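Local coordinates for protein PrgX (Enterococcus faecalis, PDB 2AWI) that acts as the receptor for the peptide sex pheromone cCF10 and probably binds DNA as a repressor in the control of conjugation, at residues A[166-169]-A[170-174]. The protein carries 1 engineered substitution. Sequence-based numbering, arbitrary orientation.
Sequences EEVS and SIIKP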
ATOM      1  N   GLU A 166      37.582  10.240   3.382  1.00 60.51           N
ATOM      2  CA  GLU A 166      38.806   9.552   3.785  1.00 61.45           C
ATOM      3  C   GLU A 166      39.731  10.288   4.759  1.00 59.68           C
ATOM      4  O   GLU A 166      40.429   9.650   5.543  1.00 58.81           O
ATOM      5  CB  GLU A 166      39.601   9.133   2.549  1.00119.29           C
ATOM      6  CG  GLU A 166      40.603   8.023   2.827  1.00119.29           C
ATOM      7  CD  GLU A 166      39.938   6.740   3.315  1.00119.29           C
ATOM      8  OE1 GLU A 166      40.669   5.791   3.676  1.00119.29           O
ATOM      9  OE2 GLU A 166      38.686   6.678   3.334  1.00119.29           O
ATOM     10  N   GLU A 167      39.744  11.617   4.710  1.00 46.90           N
ATOM     11  CA  GLU A 167      40.595  12.396   5.608  1.00 46.71           C
ATOM     12  C   GLU A 167      39.992  12.514   7.006  1.00 46.76           C
ATOM     13  O   GLU A 167      40.645  12.991   7.935  1.00 48.67           O
ATOM     14  CB  GLU A 167      40.812  13.805   5.057  1.00 53.52           C
ATOM     15  CG  GLU A 167      41.534  13.867   3.732  1.00 57.48           C
ATOM     16  CD  GLU A 167      41.793  15.294   3.296  1.00 60.84           C
ATOM     17  OE1 GLU A 167      42.419  16.047   4.078  1.00 59.73           O
ATOM     18  OE2 GLU A 167      41.373  15.663   2.175  1.00 64.27           O
ATOM     19  N   VAL A 168      38.744  12.081   7.151  1.00 33.78           N
ATOM     20  CA  VAL A 168      38.067  12.170   8.430  1.00 32.24           C
ATOM     21  C   VAL A 168      37.853  10.801   9.058  1.00 33.81           C
ATOM     22  O   VAL A 168      38.052  10.628  10.259  1.00 33.15           O
ATOM     23  CB  VAL A 168      36.698  12.868   8.275  1.00 36.28           C
ATOM     24  CG1 VAL A 168      36.008  12.979   9.623  1.00 31.91           C
ATOM     25  CG2 VAL A 168      36.887  14.241   7.662  1.00 30.86           C
ATOM     26  N   SER A 169      37.463   9.830   8.241  1.00 43.85           N
ATOM     27  CA  SER A 169      37.197   8.481   8.732  1.00 44.61           C
ATOM     28  C   SER A 169      38.205   7.970   9.763  1.00 44.49           C
ATOM     29  O   SER A 169      37.823   7.499  10.834  1.00 43.79           O
ATOM     30  CB  SER A 169      37.132   7.495   7.564  1.00 65.36           C
ATOM     31  OG  SER A 169      38.380   7.414   6.898  1.00 65.75           O
ATOM     32  N   SER A 170      39.488   8.061   9.444  1.00 46.71           N
ATOM     33  CA  SER A 170      40.520   7.573  10.353  1.00 48.98           C
ATOM     34  C   SER A 170      40.482   8.279  11.706  1.00 47.93           C
ATOM     35  O   SER A 170      40.960   7.743  12.704  1.00 48.50           O
ATOM     36  CB  SER A 170      41.904   7.724   9.711  1.00 49.89           C
ATOM     37  OG  SER A 170      42.171   9.072   9.373  1.00 51.40           O
ATOM     38  N   ILE A 171      39.903   9.474  11.738  1.00 44.38           N
ATOM     39  CA  ILE A 171      39.805  10.241  12.977  1.00 41.74           C
ATOM     40  C   ILE A 171      38.590   9.818  13.806  1.00 40.67           C
ATOM     41  O   ILE A 171      38.588   9.933  15.030  1.00 38.52           O
ATOM     42  CB  ILE A 171      39.713  11.756  12.679  1.00 38.22           C
ATOM     43  CG1 ILE A 171      40.976  12.211  11.944  1.00 40.57           C
ATOM     44  CG2 ILE A 171      39.545  12.537  13.973  1.00 36.78           C
ATOM     45  CD1 ILE A 171      40.984  13.675  11.565  1.00 37.67           C
ATOM     46  N   ILE A 172      37.565   9.314  13.129  1.00 42.28           N
ATOM     47  CA  ILE A 172      36.338   8.886  13.790  1.00 41.34           C
ATOM     48  C   ILE A 172      36.450   7.538  14.496  1.00 40.71           C
ATOM     49  O   ILE A 172      36.063   7.400  15.654  1.00 41.59           O
ATOM     50  CB  ILE A 172      35.173   8.788  12.785  1.00 29.51           C
ATOM     51  CG1 ILE A 172      34.951  10.143  12.100  1.00 28.61           C
ATOM     52  CG2 ILE A 172      33.915   8.339  13.504  1.00 26.54           C
ATOM     53  CD1 ILE A 172      33.773  10.174  11.137  1.00 29.48           C
ATOM     54  N   LYS A 173      36.975   6.549  13.785  1.00 42.62           N
ATOM     55  CA  LYS A 173      37.122   5.191  14.300  1.00 43.96           C
ATOM     56  C   LYS A 173      37.598   5.080  15.753  1.00 45.09           C
ATOM     57  O   LYS A 173      37.023   4.326  16.541  1.00 47.15           O
ATOM     58  CB  LYS A 173      38.069   4.399  13.398  1.00 37.14           C
ATOM     59  CG  LYS A 173      37.738   4.467  11.918  1.00 40.49           C
ATOM     60  CD  LYS A 173      36.695   3.444  11.494  1.00 48.73           C
ATOM     61  CE  LYS A 173      36.552   3.433   9.978  1.00 51.93           C
ATOM     62  NZ  LYS A 173      35.774   2.259   9.500  1.00 59.14           N
ATOM     63  N   PRO A 174      38.661   5.816  16.124  1.00 35.80           N
ATOM     64  CA  PRO A 174      39.172   5.755  17.499  1.00 36.12           C
ATOM     65  C   PRO A 174      38.221   6.280  18.574  1.00 36.11           C
ATOM     66  O   PRO A 174      38.452   6.090  19.772  1.00 34.39           O
ATOM     67  CB  PRO A 174      40.471   6.558  17.422  1.00 35.43           C
ATOM     68  CG  PRO A 174      40.206   7.530  16.333  1.00 35.68           C
ATOM     69  CD  PRO A 174      39.513   6.685  15.294  1.00 37.02           C
TER
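Two consecutive turns of the short helix 165-172, within the C-terminal TPR-like region of PrgX, meet through bifurcated backbone hydrogen bonds and one aliphatic i to i+4 pair, V168 with I172. The carbonyl O of V168 accepts from I171 N at 2.6 Å and from I172 N at 3.2 Å. S169 O likewise takes two donors, I172 N at 2.9 Å and K173 N at 3.2 Å. Each carbonyl thus holds an i+3 and an i+4 donor, and the N-H of I172 is divided between the two, a mixture of 3-10 and alpha geometry where the helix runs into the 3-10 residues 173-174. On the buried side, a chi1 of -179° turns CG1 of V168 away from its own N and alongside its carbonyl, toward I172 one turn on, whose CD1 it meets at 3.9 Å, the two side chains crossing at a slant. I171 lays its CD1 3.7 Å from the carbonyl O of E167. A chi1 of 64° sets S169 OG between its backbone N and carbonyl carbon, from where it gives E166 O a weak bond of 3.3 Å. At the far end K173 bends at chi2 and carries NZ to a salt bridge with E209 and a cation-pi contact with Y212, both on helix 207-220, while V168, I171 and I172 pack against helix 150-159 and I171 also reaches helix 128-142.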